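Local coordinates for hypothetical protein Llacc01001955 (Lactococcus lactis, PDB 1ZUJ), which belongs to the Dps family of oxidative-stress proteins, assembles as a dodecamer and probably binds DNA through an N-terminal helix, at residues H32-S43 / E91-N101. Sequence-based numbering, arbitrary orientation.
Sequences HVLSNIFYEKIS and EFVSNHKFIEN
H32 and S35, on one face of helix 26-50, bind the last turn of helix 89-95. H32 ND1 donates to N95 O at 3.2 Å, in the imidazole plane and on a carbonyl lone pair, fairly straight at 157°. Chi1, -51°, sets the ring beside the backbone N, and chi2 turns its ND1 edge to this oxygen. S35 OG donates to F92 O at 3.2 Å, well to the side of the C=O direction. F92 O also accepts from H96 N, so a backbone and a side-chain donor grip this one carbonyl.

Past the helix, the H96 ring lies on one face of Y39 as an offset stack, centroids 3.9 Å apart and planes at 15°. H96 ND1 donates back to V93 O at 2.8 Å, a bent bond that helps set the turn of the imidazole. I99 CG2 meets Y39 CB at 3.6 Å. S43 OG comes to 3.0 Å from E100 O. N101 lays its amide nearly perpendicular to the Y39 ring. Its OD1 accepts from L89 N of the second subunit, and its ND2 bonds only weakly to E100 O.

F92 CD1 lies over the centre of one F38 face. The rings are oblique, and the side chains cross at about a right angle. F38 CB makes a CH-pi contact over the F92 face, and I42 of the second subunit packs on F38. The contact fastens the connection between helices 54-80 and 110-131 across helix 26-50 of the Dps four-helix bundle. Helix 26-50 side chains meet the helix-end carbonyls N95 O and F92 O, N101 OD1 goes to the second subunit, and the Y39–H96 stack lies between.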
loop_
_atom_site.group_PDB
_atom_site.type_symbol
_atom_site.label_atom_id
_atom_site.label_comp_id
_atom_site.label_asym_id
_atom_site.label_seq_id
_atom_site.Cartn_x
_atom_site.Cartn_y
_atom_site.Cartn_z
ATOM N N HIS A 32 20.073 31.723 -14.174
ATOM C CA HIS A 32 19.014 32.701 -13.905
ATOM C C HIS A 32 17.681 32.032 -13.583
ATOM O O HIS A 32 17.012 32.418 -12.636
ATOM C CB HIS A 32 18.848 33.656 -15.088
ATOM C CG HIS A 32 20.136 34.267 -15.529
ATOM N ND1 HIS A 32 20.726 35.317 -14.861
ATOM C CD2 HIS A 32 20.975 33.941 -16.538
ATOM C CE1 HIS A 32 21.867 35.623 -15.454
ATOM N NE2 HIS A 32 22.044 34.801 -16.472
ATOM N N VAL A 33 17.298 31.039 -14.381
ATOM C CA VAL A 33 16.144 30.193 -14.072
ATOM C C VAL A 33 16.272 29.573 -12.676
ATOM O O VAL A 33 15.477 29.876 -11.792
ATOM C CB VAL A 33 15.957 29.085 -15.133
ATOM C CG1 VAL A 33 14.944 28.043 -14.664
ATOM C CG2 VAL A 33 15.530 29.696 -16.463
ATOM N N LEU A 34 17.260 28.712 -12.473
ATOM C CA LEU A 34 17.520 28.172 -11.144
ATOM C C LEU A 34 17.419 29.252 -10.068
ATOM O O LEU A 34 16.919 29.012 -8.970
ATOM C CB LEU A 34 18.898 27.535 -11.095
ATOM C CG LEU A 34 19.042 26.247 -11.905
ATOM C CD1 LEU A 34 20.268 26.321 -12.806
ATOM C CD2 LEU A 34 19.105 25.004 -10.995
ATOM N N SER A 35 17.891 30.446 -10.402
ATOM C CA SER A 35 17.932 31.563 -9.465
ATOM C C SER A 35 16.562 32.229 -9.279
ATOM O O SER A 35 16.319 32.875 -8.260
ATOM C CB SER A 35 18.980 32.590 -9.928
ATOM O OG SER A 35 19.723 33.100 -8.839
ATOM N N ASN A 36 15.684 32.093 -10.270
ATOM C CA ASN A 36 14.292 32.521 -10.142
ATOM C C ASN A 36 13.548 31.557 -9.226
ATOM O O ASN A 36 13.013 31.956 -8.196
ATOM C CB ASN A 36 13.592 32.553 -11.505
ATOM C CG ASN A 36 14.298 33.444 -12.505
ATOM O OD1 ASN A 36 14.399 33.112 -13.702
ATOM N ND2 ASN A 36 14.802 34.578 -12.027
ATOM N N ILE A 37 13.549 30.280 -9.614
ATOM C CA ILE A 37 12.963 29.184 -8.836
ATOM C C ILE A 37 13.336 29.253 -7.353
ATOM O O ILE A 37 12.609 28.721 -6.507
ATOM C CB ILE A 37 13.408 27.830 -9.442
ATOM C CG1 ILE A 37 12.628 27.558 -10.730
ATOM C CG2 ILE A 37 13.238 26.681 -8.448
ATOM C CD1 ILE A 37 13.364 26.677 -11.704
ATOM N N PHE A 38 14.471 29.882 -7.043
ATOM C CA PHE A 38 14.826 30.134 -5.656
ATOM C C PHE A 38 14.048 31.304 -5.102
ATOM O O PHE A 38 13.483 31.228 -4.021
ATOM C CB PHE A 38 16.310 30.429 -5.470
ATOM C CG PHE A 38 16.665 30.716 -4.037
ATOM C CD1 PHE A 38 16.511 31.993 -3.499
ATOM C CD2 PHE A 38 17.081 29.696 -3.204
ATOM C CE1 PHE A 38 16.809 32.242 -2.168
ATOM C CE2 PHE A 38 17.383 29.944 -1.881
ATOM C CZ PHE A 38 17.251 31.216 -1.360
ATOM N N TYR A 39 14.076 32.415 -5.806
ATOM C CA TYR A 39 13.314 33.567 -5.360
ATOM C C TYR A 39 11.839 33.162 -5.222
ATOM O O TYR A 39 11.174 33.551 -4.257
ATOM C CB TYR A 39 13.490 34.778 -6.315
ATOM C CG TYR A 39 14.448 35.889 -5.820
ATOM C CD1 TYR A 39 13.973 37.180 -5.525
ATOM C CD2 TYR A 39 15.828 35.653 -5.672
ATOM C CE1 TYR A 39 14.842 38.196 -5.079
ATOM C CE2 TYR A 39 16.701 36.668 -5.233
ATOM C CZ TYR A 39 16.197 37.930 -4.940
ATOM O OH TYR A 39 17.048 38.922 -4.514
ATOM N N GLU A 40 11.370 32.331 -6.162
ATOM C CA GLU A 40 9.939 32.012 -6.352
ATOM C C GLU A 40 9.333 31.254 -5.194
ATOM O O GLU A 40 8.280 31.624 -4.687
ATOM C CB GLU A 40 9.731 31.170 -7.613
ATOM C CG GLU A 40 9.133 31.932 -8.770
ATOM C CD GLU A 40 7.779 32.513 -8.448
ATOM O OE1 GLU A 40 7.287 33.291 -9.272
ATOM O OE2 GLU A 40 7.209 32.201 -7.381
ATOM N N LYS A 41 10.004 30.179 -4.801
ATOM C CA LYS A 41 9.657 29.446 -3.598
ATOM C C LYS A 41 9.274 30.408 -2.474
ATOM O O LYS A 41 8.234 30.252 -1.851
ATOM C CB LYS A 41 10.834 28.583 -3.170
ATOM C CG LYS A 41 10.643 27.879 -1.848
ATOM C CD LYS A 41 11.375 26.529 -1.861
ATOM C CE LYS A 41 11.467 25.888 -0.464
ATOM N NZ LYS A 41 12.045 26.807 0.565
ATOM N N ILE A 42 10.099 31.425 -2.249
ATOM C CA ILE A 42 9.917 32.309 -1.096
ATOM C C ILE A 42 8.585 33.051 -1.162
ATOM O O ILE A 42 7.864 33.085 -0.187
ATOM C CB ILE A 42 11.105 33.315 -0.900
ATOM C CG1 ILE A 42 12.464 32.766 -1.394
ATOM C CG2 ILE A 42 11.227 33.697 0.591
ATOM C CD1 ILE A 42 12.880 31.399 -0.816
ATOM N N SER A 43 8.254 33.627 -2.315
ATOM C CA SER A 43 6.949 34.289 -2.506
ATOM C C SER A 43 5.767 33.323 -2.393
ATOM O O SER A 43 4.665 33.768 -2.058
ATOM C CB SER A 43 6.850 34.979 -3.872
ATOM O OG SER A 43 7.844 35.963 -4.054
ATOM N N GLU A 91 25.106 34.309 -5.097
ATOM C CA GLU A 91 24.902 33.867 -6.475
ATOM C C GLU A 91 23.471 34.154 -6.957
ATOM O O GLU A 91 23.260 34.532 -8.114
ATOM C CB GLU A 91 25.188 32.373 -6.593
ATOM C CG GLU A 91 26.545 31.942 -6.063
ATOM C CD GLU A 91 27.122 30.791 -6.849
ATOM O OE1 GLU A 91 27.232 30.924 -8.085
ATOM O OE2 GLU A 91 27.450 29.754 -6.233
ATOM N N PHE A 92 22.500 33.976 -6.055
ATOM C CA PHE A 92 21.071 34.144 -6.373
ATOM C C PHE A 92 20.626 35.599 -6.517
ATOM O O PHE A 92 19.769 35.895 -7.341
ATOM C CB PHE A 92 20.160 33.461 -5.325
ATOM C CG PHE A 92 20.353 31.966 -5.195
ATOM C CD1 PHE A 92 19.947 31.321 -4.038
ATOM C CD2 PHE A 92 20.935 31.204 -6.207
ATOM C CE1 PHE A 92 20.116 29.953 -3.887
ATOM C CE2 PHE A 92 21.110 29.828 -6.046
ATOM C CZ PHE A 92 20.692 29.207 -4.896
ATOM N N VAL A 93 21.204 36.495 -5.719
ATOM C CA VAL A 93 20.735 37.884 -5.653
ATOM C C VAL A 93 21.211 38.705 -6.878
ATOM O O VAL A 93 20.544 39.674 -7.303
ATOM C CB VAL A 93 21.154 38.588 -4.320
ATOM C CG1 VAL A 93 20.053 39.538 -3.847
ATOM C CG2 VAL A 93 21.464 37.583 -3.212
ATOM N N SER A 94 22.355 38.309 -7.440
ATOM C CA SER A 94 22.868 38.922 -8.667
ATOM C C SER A 94 22.077 38.471 -9.904
ATOM O O SER A 94 21.767 39.298 -10.767
ATOM C CB SER A 94 24.370 38.638 -8.863
ATOM O OG SER A 94 24.742 37.348 -8.405
ATOM N N ASN A 95 21.736 37.180 -9.976
ATOM C CA ASN A 95 21.156 36.587 -11.194
ATOM C C ASN A 95 19.628 36.418 -11.207
ATOM O O ASN A 95 19.061 36.024 -12.226
ATOM C CB ASN A 95 21.811 35.237 -11.478
ATOM C CG ASN A 95 23.289 35.248 -11.208
ATOM O OD1 ASN A 95 23.861 34.244 -10.796
ATOM N ND2 ASN A 95 23.922 36.391 -11.429
ATOM N N HIS A 96 18.969 36.720 -10.089
ATOM C CA HIS A 96 17.502 36.759 -10.034
ATOM C C HIS A 96 17.046 37.904 -10.937
ATOM O O HIS A 96 17.647 38.970 -10.917
ATOM C CB HIS A 96 16.998 36.961 -8.589
ATOM C CG HIS A 96 16.824 38.398 -8.199
ATOM N ND1 HIS A 96 17.880 39.280 -8.110
ATOM C CD2 HIS A 96 15.713 39.111 -7.905
ATOM C CE1 HIS A 96 17.425 40.474 -7.770
ATOM N NE2 HIS A 96 16.112 40.396 -7.636
ATOM N N LYS A 97 16.009 37.693 -11.737
ATOM C CA LYS A 97 15.614 38.683 -12.737
ATOM C C LYS A 97 14.100 38.793 -12.826
ATOM O O LYS A 97 13.447 37.866 -13.278
ATOM C CB LYS A 97 16.183 38.307 -14.108
ATOM C CG LYS A 97 17.719 38.223 -14.175
ATOM C CD LYS A 97 18.313 39.129 -15.273
ATOM C CE LYS A 97 19.658 38.609 -15.782
ATOM N NZ LYS A 97 19.520 37.286 -16.447
ATOM N N PHE A 98 13.560 39.931 -12.389
ATOM C CA PHE A 98 12.111 40.207 -12.348
ATOM C C PHE A 98 11.363 39.490 -11.212
ATOM O O PHE A 98 10.214 39.828 -10.911
ATOM C CB PHE A 98 11.436 39.904 -13.687
ATOM C CG PHE A 98 12.198 40.401 -14.878
ATOM C CD1 PHE A 98 12.609 39.520 -15.875
ATOM C CD2 PHE A 98 12.500 41.748 -15.007
ATOM C CE1 PHE A 98 13.308 39.975 -16.979
ATOM C CE2 PHE A 98 13.201 42.210 -16.102
ATOM C CZ PHE A 98 13.607 41.321 -17.093
ATOM N N ILE A 99 12.019 38.521 -10.574
ATOM C CA ILE A 99 11.428 37.804 -9.447
ATOM C C ILE A 99 11.664 38.648 -8.202
ATOM O O ILE A 99 12.547 39.505 -8.161
ATOM C CB ILE A 99 12.014 36.363 -9.255
ATOM C CG1 ILE A 99 12.596 35.782 -10.551
ATOM C CG2 ILE A 99 10.939 35.407 -8.710
ATOM C CD1 ILE A 99 11.580 35.546 -11.673
ATOM N N GLU A 100 10.861 38.394 -7.183
ATOM C CA GLU A 100 10.752 39.298 -6.054
ATOM C C GLU A 100 10.548 38.562 -4.746
ATOM O O GLU A 100 10.370 37.350 -4.705
ATOM C CB GLU A 100 9.565 40.234 -6.282
ATOM C CG GLU A 100 8.913 40.090 -7.655
ATOM C CD GLU A 100 7.651 40.912 -7.791
ATOM O OE1 GLU A 100 7.081 41.302 -6.746
ATOM O OE2 GLU A 100 7.228 41.165 -8.944
ATOM N N ASN A 101 10.625 39.313 -3.666
ATOM C CA ASN A 101 10.068 38.896 -2.405
ATOM C C ASN A 101 9.292 40.100 -1.988
ATOM O O ASN A 101 9.312 41.112 -2.678
ATOM C CB ASN A 101 11.170 38.599 -1.398
ATOM C CG ASN A 101 11.680 37.169 -1.485
ATOM O OD1 ASN A 101 11.716 36.450 -0.487
ATOM N ND2 ASN A 101 12.098 36.760 -2.674
#